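Long-range contacts in kinesin-like protein Nod (Drosophila melanogaster, PDB 3DCB), which serves as a kinesin-like ATPase that binds microtubules and is required to segregate non-exchange chromosomes during meiosis, this chain being its motor domain: residues V24-R29 against H64-F69; A31-F36 against S313-D318; M112-P117 against G126-A131; L269-V274 against S290-V295. All blocks are in the same frame, centred on the assembly; numbering follows the deposited sequence.

In the fold
Near the N terminus, strand 23-30 of the kinesin motor domain pairs with strand 67-69, and contact 1 closes a short loop holding the small antiparallel sheet. Contact 2 starts just after that strand, at 31-36, and reaches 313-318 near the C-terminal end, so it crosses contact 1. The long loop it closes encloses contacts 3 and 4, which follow each other in series. Contact 3 joins the end of helix 108-112, behind the nucleotide-binding loop, to the start of helix 127-140. Contact 4 packs helix 266-277 against helix 291-295. Contacts 3 and 4 lie on opposite sides of the chain's centre, about 24 Å apart between centres.

Contact 1 of 4, residues V24-R29 against H64-F69; sequences VRIAVR and HFDHAF
Strand 67-69 runs parallel to strand 23-30 at an outer margin of the central sheet of the motor domain, with Val28 bonded between His67 and Phe69. Val28 N donates to His67 O at 2.8 Å, and Phe69 N donates to Val28 O at 2.7 Å. Just before the strand, Asp66 grips both backbone polar atoms of Ile26. Its OD1 accepts from Ile26 N at 3.1 Å in a nearly straight bond (171°). The amide comes from the anti side of the carboxylate and somewhat out of its plane. In return, Asp66 N donates to Ile26 O at 3.0 Å, within the carbonyl plane. A water accepts from Arg25 NE and is weakly held by Asp66 OD2.

Two methyl groups meet the Phe65 ring at the two ortho carbons that flank CG. Ile26 CG2 lies 3.5 Å from Phe65 CD1, and Val28 CG2 lies 3.3 Å from Phe65 CD2. With Val28 CG1 anti to the backbone N (chi1 -173°), CG2 is left anti to the carbonyl carbon and meets the ring. Leu326 of helix 319-334 touches both Phe65 and Val28. An alanine at Phe65 would remove the ring, and the methyls of Ile26 and Val28 would probably face a gap beside Leu326.

On the other face of the sheet, Ala27 CB meets His67 CB at 3.8 Å. Ala27, His67 and Phe69 all touch helix 75-82. Arg29, hydrogen-bonded to Ser111, touches the bound nucleotide. Parallel strands covered by helices on both faces are characteristic of the P-loop NTPase core of kinesins.

Contact 2 of 4, residues A31-F36 against S313-D318; sequences APYRQF and SPHQCD. With ANP (phosphoaminophosphonic acid-adenylate ester), chain C.
The Tyr33 ring takes the edge of the His315 ring on one face, in a T-shaped (edge-to-face) pair. The ring centroids are 4.5 Å apart and the planes stand at 66°. His315 ND1 sits 3.5 Å above the plane of the Tyr33 ring, offset toward its rim. Tyr33 OH lies in the plane of the His315 ring, at its edge. One face of that imidazole is occupied by Pro314 CG, over its centre. Pro314 CG also approaches Tyr33 CD2 obliquely, at 3.9 Å. Tyr33 has CG anti to the backbone N (chi1 -166°), and this swings the phenol over toward 313-318.

Nearer the nucleotide, Pro314 CD rests 3.4 Å from Ala31 O. Pro32 turns the other way, and its CD comes to 3.4 Å from N7 of the bound ATP analogue. The edge of the Arg34 guanidinium faces the sugar carbon C1'. Thus 31-36 has the adenosine on one side and 313-318 on the other.

With a serine in place of Tyr33, the His315 edge would probably lose the face it packs on, and the imidazole could turn more freely.

Inside 313-318, Ser313 OG accepts from His315 N at 2.9 Å, forming an ST turn. The same hydroxyl donates to Asp318 OD2 at 3.0 Å, using the anti lone pair of the carboxylate. This probably helps to hold the backbone of His315 in place.

No hydrogen bond crosses between the two segments. The contact therefore rests on aromatic and proline surfaces, while Ser313 OG and Asp318 OD2 bond within 313-318.

Contact 3 of 4, residues M112-P117 against G126-A131; sequences MGMTPP and GILPRA
Met112 and Ile127 lie side by side and point the same way, their ends meeting where Met112 CE touches Ile127 CD1 at 3.4 Å. The methionine starts out away from the other segment. Bends at chi2 (-61°) and chi3 (99°) bring its methyl back to the isoleucine. Met78 of helix 75-82 also touches Ile127.

Leu128 diverges from Ile127 and runs beside the Gly113 carbonyl. Its CD2 lies 3.4 Å from Gly113 O. Met114 is only loosely near, its SD 4.5 Å from Leu128 CD2. Pro117 and Pro129 cross at an angle, with Pro117 CG 4.2 Å from Pro129 CB. Leu195 of helix 194-203 touches both prolines.

Between these groups the backbones come very close. Gly113 CA and Gly126 CA are 3.6 Å apart, and a CB on either would run into the other segment. Gly113 also has positive phi, where the chain leaves helix 108-112. Leu128 N donates to Met112 O at 2.8 Å in a fairly straight bond (165°), though the donor is tilted from the carbonyl plane. A carbonyl at the end of one helix thus accepts an amide from the first turn of the next.

Gly126 is the N-cap residue of helix 127-140, and Met114 touches the P-loop region. The close Gly113-Gly126 approach brings the end of the P-loop helix against the start of helix 127-140, within the nucleotide-binding core of the kinesin motor domain.

Contact 4 of 4, residues L269-V274 against S290-V295; sequences LSINKV and SVLTTV
The methyl of Thr293 is the tight point between helices 266-277 and 291-295, set among Ser270, Ile271 and Val274. Thr293 CG2 is 3.5 Å from Ser270 CB, 3.8 Å from Ile271 CG1 and 3.9 Å from Val274 CG2. Chi1 of 54° sets OG1 between the backbone N and the carbonyl carbon, which leaves CG2 anti to that carbon and aimed at helix 266-277. The hydroxyl of Thr293 then stays on its own side, where it is hydrogen-bonded to Tyr287 O and accepts from Ser290 OG at 3.1 Å. Beside it, Ser270 OG lies 3.4 Å from Ser290 CB, but its hydrogen bond goes back to Leu266 O in its own helix. Toward the sheet, Ile271 CD1 meets Leu292 CD2 at 3.7 Å. Both of these side chains touch Leu99 of strand 96-102.

The short segment axes come to 9.2 Å at their closest and cross at 53°, which limits the touching surface to a few residues. Away from Thr293 the contact thins. Lys273 extends at the exposed side, and its NZ forms a salt bridge with Asp289, just ahead of Ser290.

As in other kinesins, these two helices and the loop between them probably belong to the microtubule-binding side of the motor.

No hydrogen bond links the two segments directly. The buried hydroxyls of Ser270, Ser290 and Thr293 find partners near their own helix, so mostly carbon atoms, with the Ser270 hydroxyl beside Ser290, face each other. The helices are therefore held by van der Waals contact, with the Lys273-Asp289 pair adding a charged link at the margin.

Contact 1 of 4, residues V24-R29 against H64-F69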
# COMPACT_ATOMS: atom_id res chain seq x y z
N VAL A 24 -5.91 -12.56 0.49
CA VAL A 24 -6.25 -11.19 0.18
C VAL A 24 -6.95 -10.65 1.41
O VAL A 24 -8.02 -11.12 1.79
CB VAL A 24 -7.18 -11.07 -1.04
CG1 VAL A 24 -7.63 -9.63 -1.20
CG2 VAL A 24 -6.43 -11.52 -2.30
N ARG A 25 -6.33 -9.67 2.05
CA ARG A 25 -6.91 -9.08 3.24
C ARG A 25 -7.38 -7.66 3.01
O ARG A 25 -6.84 -6.94 2.17
CB ARG A 25 -5.91 -9.11 4.39
CG ARG A 25 -5.39 -10.49 4.73
CD ARG A 25 -4.14 -10.36 5.55
NE ARG A 25 -4.40 -10.20 6.98
CZ ARG A 25 -3.53 -9.70 7.84
NH1 ARG A 25 -2.34 -9.29 7.41
NH2 ARG A 25 -3.83 -9.63 9.13
N ILE A 26 -8.40 -7.27 3.78
CA ILE A 26 -8.98 -5.94 3.72
C ILE A 26 -8.90 -5.30 5.10
O ILE A 26 -9.30 -5.90 6.09
CB ILE A 26 -10.48 -5.97 3.33
CG1 ILE A 26 -10.69 -6.79 2.05
CG2 ILE A 26 -10.99 -4.55 3.10
CD1 ILE A 26 -10.05 -6.19 0.83
N ALA A 27 -8.39 -4.07 5.15
CA ALA A 27 -8.25 -3.33 6.40
C ALA A 27 -8.75 -1.90 6.17
O ALA A 27 -8.63 -1.35 5.07
CB ALA A 27 -6.79 -3.30 6.84
N VAL A 28 -9.28 -1.29 7.22
CA VAL A 28 -9.79 0.06 7.12
C VAL A 28 -9.28 0.82 8.32
O VAL A 28 -9.29 0.30 9.43
CB VAL A 28 -11.33 0.07 7.14
CG1 VAL A 28 -11.86 1.48 6.87
CG2 VAL A 28 -11.85 -0.90 6.10
N ARG A 29 -8.84 2.05 8.09
CA ARG A 29 -8.33 2.88 9.17
C ARG A 29 -9.04 4.22 9.14
O ARG A 29 -8.95 4.95 8.16
CB ARG A 29 -6.83 3.11 9.02
CG ARG A 29 -6.26 3.93 10.16
CD ARG A 29 -4.82 4.32 9.92
NE ARG A 29 -4.16 4.60 11.19
CZ ARG A 29 -2.91 5.05 11.32
NH1 ARG A 29 -2.16 5.30 10.25
NH2 ARG A 29 -2.41 5.24 12.53
N HIS A 64 -17.87 -5.76 7.33
CA HIS A 64 -17.01 -6.72 8.02
C HIS A 64 -15.70 -6.94 7.27
O HIS A 64 -15.69 -7.41 6.15
CB HIS A 64 -17.74 -8.05 8.19
CG HIS A 64 -19.02 -7.94 8.95
ND1 HIS A 64 -20.17 -7.41 8.41
CD2 HIS A 64 -19.34 -8.30 10.22
CE1 HIS A 64 -21.14 -7.46 9.30
NE2 HIS A 64 -20.66 -7.99 10.41
N PHE A 65 -14.58 -6.59 7.90
CA PHE A 65 -13.29 -6.77 7.27
C PHE A 65 -12.33 -7.54 8.18
O PHE A 65 -12.73 -8.01 9.25
CB PHE A 65 -12.69 -5.41 6.92
CG PHE A 65 -13.59 -4.56 6.06
CD1 PHE A 65 -13.99 -5.01 4.80
CD2 PHE A 65 -14.00 -3.31 6.48
CE1 PHE A 65 -14.79 -4.20 3.98
CE2 PHE A 65 -14.79 -2.50 5.67
CZ PHE A 65 -15.19 -2.94 4.42
N ASP A 66 -11.08 -7.65 7.77
CA ASP A 66 -10.10 -8.36 8.58
C ASP A 66 -9.54 -7.45 9.65
O ASP A 66 -9.00 -7.93 10.65
CB ASP A 66 -8.98 -8.90 7.70
CG ASP A 66 -9.47 -9.89 6.67
OD1 ASP A 66 -9.75 -9.48 5.52
OD2 ASP A 66 -9.60 -11.09 7.00
N HIS A 67 -9.67 -6.15 9.45
CA HIS A 67 -9.15 -5.18 10.40
C HIS A 67 -9.86 -3.84 10.28
O HIS A 67 -9.82 -3.20 9.24
CB HIS A 67 -7.66 -4.96 10.15
CG HIS A 67 -6.80 -6.14 10.44
ND1 HIS A 67 -6.46 -6.51 11.72
CD2 HIS A 67 -6.18 -7.02 9.62
CE1 HIS A 67 -5.65 -7.56 11.68
NE2 HIS A 67 -5.46 -7.88 10.42
N ALA A 68 -10.50 -3.42 11.37
CA ALA A 68 -11.22 -2.16 11.39
C ALA A 68 -10.52 -1.30 12.44
O ALA A 68 -10.77 -1.45 13.63
CB ALA A 68 -12.67 -2.38 11.76
N PHE A 69 -9.64 -0.41 12.00
CA PHE A 69 -8.89 0.43 12.93
C PHE A 69 -9.47 1.83 13.18
O PHE A 69 -9.61 2.64 12.27
CB PHE A 69 -7.44 0.61 12.43
CG PHE A 69 -6.71 -0.69 12.21
CD1 PHE A 69 -6.53 -1.60 13.24
CD2 PHE A 69 -6.16 -0.98 10.96
CE1 PHE A 69 -5.82 -2.79 13.04
CE2 PHE A 69 -5.44 -2.16 10.75
CZ PHE A 69 -5.27 -3.06 11.79
O HOH W 1 -6.49 -11.67 7.33

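Contact 2 of 4, residues A31-F36 against S313-D318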
# COMPACT_ATOMS: atom_id res chain seq x y z
N ALA A 31 -9.64 7.99 9.68
CA ALA A 31 -8.77 9.15 9.80
C ALA A 31 -9.12 9.94 11.06
O ALA A 31 -10.26 9.93 11.52
CB ALA A 31 -8.90 10.04 8.59
N PRO A 32 -8.13 10.64 11.63
CA PRO A 32 -8.40 11.42 12.84
C PRO A 32 -9.38 12.55 12.51
O PRO A 32 -9.37 13.05 11.39
CB PRO A 32 -7.02 11.93 13.24
CG PRO A 32 -6.35 12.12 11.91
CD PRO A 32 -6.75 10.87 11.15
N TYR A 33 -10.23 12.91 13.46
CA TYR A 33 -11.20 13.98 13.25
C TYR A 33 -10.52 15.31 13.56
O TYR A 33 -10.06 15.52 14.67
CB TYR A 33 -12.41 13.80 14.17
CG TYR A 33 -13.60 14.66 13.79
CD1 TYR A 33 -13.56 16.05 13.94
CD2 TYR A 33 -14.75 14.09 13.26
CE1 TYR A 33 -14.64 16.84 13.56
CE2 TYR A 33 -15.84 14.88 12.89
CZ TYR A 33 -15.77 16.25 13.04
OH TYR A 33 -16.84 17.03 12.66
N ARG A 34 -10.45 16.21 12.58
CA ARG A 34 -9.81 17.50 12.81
C ARG A 34 -10.72 18.40 13.65
O ARG A 34 -11.82 18.74 13.22
CB ARG A 34 -9.50 18.17 11.47
CG ARG A 34 -8.19 18.98 11.45
CD ARG A 34 -6.96 18.11 11.14
NE ARG A 34 -6.59 17.22 12.24
CZ ARG A 34 -5.62 16.31 12.19
NH1 ARG A 34 -5.36 15.55 13.25
NH2 ARG A 34 -4.90 16.15 11.08
N GLN A 35 -10.27 18.77 14.84
CA GLN A 35 -11.06 19.62 15.71
C GLN A 35 -11.22 20.99 15.07
O GLN A 35 -10.35 21.43 14.33
CB GLN A 35 -10.39 19.77 17.08
CG GLN A 35 -9.06 20.49 17.05
CD GLN A 35 -8.43 20.60 18.42
OE1 GLN A 35 -9.03 21.13 19.35
NE2 GLN A 35 -7.20 20.11 18.54
N PHE A 36 -12.33 21.66 15.36
CA PHE A 36 -12.56 22.99 14.82
C PHE A 36 -12.87 23.93 15.97
O PHE A 36 -13.89 23.80 16.64
CB PHE A 36 -13.74 23.00 13.85
CG PHE A 36 -13.87 24.28 13.07
CD1 PHE A 36 -13.11 24.49 11.92
CD2 PHE A 36 -14.75 25.28 13.49
CE1 PHE A 36 -13.22 25.68 11.20
CE2 PHE A 36 -14.86 26.47 12.77
CZ PHE A 36 -14.09 26.67 11.63
N SER A 313 -12.76 8.95 5.84
CA SER A 313 -12.90 10.18 6.61
C SER A 313 -14.00 10.04 7.66
O SER A 313 -15.00 9.36 7.44
CB SER A 313 -13.24 11.36 5.69
OG SER A 313 -14.10 12.28 6.35
N PRO A 314 -13.81 10.66 8.83
CA PRO A 314 -14.80 10.60 9.90
C PRO A 314 -15.87 11.66 9.69
O PRO A 314 -16.96 11.57 10.25
CB PRO A 314 -13.98 10.86 11.14
CG PRO A 314 -12.95 11.84 10.64
CD PRO A 314 -12.53 11.21 9.33
N HIS A 315 -15.55 12.65 8.87
CA HIS A 315 -16.49 13.74 8.60
C HIS A 315 -17.74 13.29 7.86
O HIS A 315 -17.69 12.43 6.98
CB HIS A 315 -15.78 14.85 7.82
CG HIS A 315 -14.53 15.35 8.48
ND1 HIS A 315 -14.53 15.92 9.73
CD2 HIS A 315 -13.25 15.36 8.07
CE1 HIS A 315 -13.30 16.26 10.06
NE2 HIS A 315 -12.50 15.92 9.07
N GLN A 316 -18.87 13.89 8.21
CA GLN A 316 -20.13 13.55 7.59
C GLN A 316 -20.23 14.00 6.15
O GLN A 316 -20.79 13.29 5.31
CB GLN A 316 -21.28 14.15 8.39
CG GLN A 316 -22.64 13.83 7.83
CD GLN A 316 -23.74 14.40 8.68
OE1 GLN A 316 -23.75 15.60 8.96
NE2 GLN A 316 -24.67 13.55 9.11
N CYS A 317 -19.69 15.17 5.85
CA CYS A 317 -19.74 15.69 4.50
C CYS A 317 -19.02 14.79 3.51
O CYS A 317 -19.04 15.04 2.31
CB CYS A 317 -19.15 17.10 4.44
SG CYS A 317 -17.38 17.17 4.72
N ASP A 318 -18.37 13.73 4.01
CA ASP A 318 -17.65 12.83 3.12
C ASP A 318 -18.24 11.43 3.11
O ASP A 318 -17.57 10.46 2.75
CB ASP A 318 -16.19 12.74 3.50
CG ASP A 318 -15.51 14.07 3.45
OD1 ASP A 318 -15.69 14.78 2.44
OD2 ASP A 318 -14.80 14.42 4.41
PG ANP C . -4.00 12.38 -0.75
O1G ANP C . -4.90 11.26 -1.03
O2G ANP C . -4.44 13.64 -1.61
O3G ANP C . -2.52 11.99 -1.21
PB ANP C . -3.55 11.53 1.92
O1B ANP C . -4.59 10.50 1.83
O2B ANP C . -2.14 10.92 1.46
N3B ANP C . -4.01 12.82 0.89
PA ANP C . -2.06 12.18 4.08
O1A ANP C . -1.54 10.81 4.16
O2A ANP C . -1.12 13.08 3.17
O3A ANP C . -3.55 12.17 3.41
O5' ANP C . -2.17 12.80 5.55
C5' ANP C . -2.70 14.14 5.45
C4' ANP C . -2.51 14.85 6.80
O4' ANP C . -3.27 14.16 7.84
C3' ANP C . -1.01 14.81 7.20
O3' ANP C . -0.67 15.86 8.08
C2' ANP C . -1.06 13.56 8.15
O2' ANP C . 0.01 13.57 9.09
C1' ANP C . -2.38 13.82 8.92
N9 ANP C . -2.82 12.58 9.56
C8 ANP C . -3.59 11.59 8.99
N7 ANP C . -3.68 10.56 9.79
C5 ANP C . -3.14 10.89 10.99
C6 ANP C . -2.95 10.22 12.22
N6 ANP C . -3.50 8.98 12.43
N1 ANP C . -2.21 10.82 13.19
C2 ANP C . -1.77 12.08 13.04
N3 ANP C . -1.92 12.74 11.89
C4 ANP C . -2.54 12.18 10.85

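Contact 3 of 4, residues M112-P117 against G126-A131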
# COMPACT_ATOMS: atom_id res chain seq x y z
N MET A 112 1.40 4.86 5.02
CA MET A 112 2.34 4.01 4.32
C MET A 112 3.76 4.41 4.62
O MET A 112 4.69 3.62 4.49
CB MET A 112 2.06 4.05 2.82
CG MET A 112 0.65 3.60 2.42
SD MET A 112 0.30 1.90 2.89
CE MET A 112 -0.62 2.20 4.38
N GLY A 113 3.93 5.66 5.05
CA GLY A 113 5.25 6.16 5.39
C GLY A 113 6.06 6.54 4.17
O GLY A 113 7.17 6.05 3.99
N MET A 114 5.51 7.43 3.35
CA MET A 114 6.17 7.87 2.13
C MET A 114 7.03 9.12 2.29
O MET A 114 7.72 9.54 1.35
CB MET A 114 5.12 8.10 1.05
CG MET A 114 4.35 6.85 0.70
SD MET A 114 5.46 5.60 0.03
CE MET A 114 5.55 6.19 -1.63
N THR A 115 7.00 9.71 3.48
CA THR A 115 7.77 10.91 3.77
C THR A 115 9.11 10.53 4.40
O THR A 115 9.19 9.59 5.20
CB THR A 115 7.01 11.81 4.76
OG1 THR A 115 5.84 12.32 4.12
CG2 THR A 115 7.89 12.97 5.22
N PRO A 116 10.20 11.24 4.04
CA PRO A 116 11.54 10.98 4.58
C PRO A 116 11.52 10.84 6.11
O PRO A 116 11.23 11.80 6.82
CB PRO A 116 12.33 12.19 4.11
CG PRO A 116 11.72 12.46 2.76
CD PRO A 116 10.24 12.31 3.02
N PRO A 117 11.85 9.65 6.63
CA PRO A 117 11.89 9.31 8.06
C PRO A 117 12.57 10.32 8.99
O PRO A 117 12.02 10.68 10.03
CB PRO A 117 12.59 7.95 8.08
CG PRO A 117 12.17 7.35 6.78
CD PRO A 117 12.34 8.51 5.83
N GLY A 126 5.70 5.67 9.36
CA GLY A 126 4.74 4.81 8.71
C GLY A 126 5.22 3.39 8.47
O GLY A 126 6.32 3.00 8.87
N ILE A 127 4.38 2.60 7.80
CA ILE A 127 4.70 1.22 7.51
C ILE A 127 6.07 1.02 6.85
O ILE A 127 6.89 0.23 7.33
CB ILE A 127 3.62 0.59 6.60
CG1 ILE A 127 2.30 0.48 7.38
CG2 ILE A 127 4.09 -0.78 6.12
CD1 ILE A 127 1.11 0.13 6.53
N LEU A 128 6.33 1.74 5.77
CA LEU A 128 7.58 1.59 5.04
C LEU A 128 8.85 1.45 5.92
O LEU A 128 9.52 0.42 5.89
CB LEU A 128 7.72 2.72 4.02
CG LEU A 128 8.91 2.57 3.08
CD1 LEU A 128 8.79 1.26 2.28
CD2 LEU A 128 8.93 3.76 2.13
N PRO A 129 9.19 2.49 6.71
CA PRO A 129 10.39 2.37 7.54
C PRO A 129 10.27 1.29 8.62
O PRO A 129 11.26 0.63 8.96
CB PRO A 129 10.54 3.77 8.14
CG PRO A 129 9.12 4.23 8.22
CD PRO A 129 8.54 3.78 6.90
N ARG A 130 9.07 1.09 9.16
CA ARG A 130 8.90 0.06 10.16
C ARG A 130 9.18 -1.32 9.56
O ARG A 130 9.85 -2.13 10.18
CB ARG A 130 7.48 0.07 10.75
CG ARG A 130 7.26 1.15 11.80
CD ARG A 130 5.83 1.18 12.29
NE ARG A 130 5.52 2.53 12.73
CZ ARG A 130 5.80 3.01 13.94
NH1 ARG A 130 6.40 2.23 14.85
NH2 ARG A 130 5.53 4.27 14.23
N ALA A 131 8.67 -1.58 8.36
CA ALA A 131 8.89 -2.88 7.73
C ALA A 131 10.37 -3.09 7.43
O ALA A 131 10.91 -4.19 7.60
CB ALA A 131 8.07 -2.99 6.45

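Contact 4 of 4, residues L269-V274 against S290-V295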
# COMPACT_ATOMS: atom_id res chain seq x y z
N LEU A 269 -9.82 -1.21 -10.12
CA LEU A 269 -10.66 -2.14 -10.85
C LEU A 269 -9.85 -3.27 -11.45
O LEU A 269 -10.30 -4.41 -11.48
CB LEU A 269 -11.41 -1.42 -11.97
CG LEU A 269 -12.35 -0.32 -11.50
CD1 LEU A 269 -12.74 0.53 -12.69
CD2 LEU A 269 -13.58 -0.93 -10.82
N SER A 270 -8.66 -2.93 -11.92
CA SER A 270 -7.81 -3.92 -12.53
C SER A 270 -7.32 -4.96 -11.54
O SER A 270 -7.27 -6.15 -11.86
CB SER A 270 -6.63 -3.24 -13.21
OG SER A 270 -7.10 -2.34 -14.20
N ILE A 271 -6.97 -4.54 -10.33
CA ILE A 271 -6.50 -5.51 -9.35
C ILE A 271 -7.60 -6.52 -9.03
O ILE A 271 -7.34 -7.72 -8.98
CB ILE A 271 -6.02 -4.85 -8.06
CG1 ILE A 271 -4.71 -4.12 -8.32
CG2 ILE A 271 -5.82 -5.90 -6.97
CD1 ILE A 271 -4.14 -3.44 -7.09
N ASN A 272 -8.82 -6.04 -8.82
CA ASN A 272 -9.94 -6.94 -8.52
C ASN A 272 -10.17 -7.86 -9.71
O ASN A 272 -10.36 -9.06 -9.55
CB ASN A 272 -11.21 -6.15 -8.23
CG ASN A 272 -11.44 -5.95 -6.74
OD1 ASN A 272 -10.74 -6.55 -5.91
ND2 ASN A 272 -12.41 -5.11 -6.39
N LYS A 273 -10.14 -7.28 -10.90
CA LYS A 273 -10.34 -8.05 -12.12
C LYS A 273 -9.27 -9.13 -12.20
O LYS A 273 -9.52 -10.23 -12.68
CB LYS A 273 -10.24 -7.13 -13.33
CG LYS A 273 -10.55 -7.83 -14.64
CD LYS A 273 -10.52 -6.84 -15.79
CE LYS A 273 -10.98 -7.50 -17.07
NZ LYS A 273 -10.83 -6.61 -18.26
N VAL A 274 -8.07 -8.81 -11.72
CA VAL A 274 -6.95 -9.75 -11.73
C VAL A 274 -7.16 -10.85 -10.71
O VAL A 274 -7.16 -12.03 -11.05
CB VAL A 274 -5.62 -9.05 -11.42
CG1 VAL A 274 -4.53 -10.07 -11.13
CG2 VAL A 274 -5.21 -8.18 -12.58
N SER A 290 -3.96 -2.07 -16.90
CA SER A 290 -3.52 -0.84 -16.26
C SER A 290 -2.04 -0.93 -16.00
O SER A 290 -1.45 -2.01 -16.05
CB SER A 290 -4.26 -0.61 -14.94
OG SER A 290 -3.72 -1.42 -13.90
N VAL A 291 -1.43 0.21 -15.70
CA VAL A 291 -0.00 0.23 -15.42
C VAL A 291 0.27 -0.34 -14.04
O VAL A 291 1.28 -1.02 -13.82
CB VAL A 291 0.57 1.66 -15.51
CG1 VAL A 291 0.50 2.16 -16.95
CG2 VAL A 291 -0.22 2.59 -14.61
N LEU A 292 -0.65 -0.10 -13.09
CA LEU A 292 -0.48 -0.61 -11.74
C LEU A 292 -0.34 -2.12 -11.71
O LEU A 292 0.61 -2.65 -11.13
CB LEU A 292 -1.64 -0.18 -10.84
CG LEU A 292 -1.50 -0.74 -9.41
CD1 LEU A 292 -0.23 -0.16 -8.79
CD2 LEU A 292 -2.72 -0.39 -8.58
N THR A 293 -1.29 -2.82 -12.33
CA THR A 293 -1.22 -4.28 -12.37
C THR A 293 -0.09 -4.73 -13.28
O THR A 293 0.36 -5.88 -13.20
CB THR A 293 -2.52 -4.92 -12.89
OG1 THR A 293 -2.87 -4.36 -14.16
CG2 THR A 293 -3.68 -4.70 -11.91
N THR A 294 0.37 -3.85 -14.16
CA THR A 294 1.46 -4.20 -15.05
C THR A 294 2.75 -4.15 -14.24
O THR A 294 3.56 -5.08 -14.30
CB THR A 294 1.55 -3.21 -16.27
OG1 THR A 294 0.40 -3.38 -17.11
CG2 THR A 294 2.81 -3.44 -17.08
N VAL A 295 2.93 -3.08 -13.48
CA VAL A 295 4.10 -2.92 -12.63
C VAL A 295 4.21 -4.01 -11.56
O VAL A 295 5.30 -4.49 -11.26
CB VAL A 295 4.07 -1.54 -11.94
CG1 VAL A 295 5.06 -1.52 -10.80
CG2 VAL A 295 4.37 -0.46 -12.95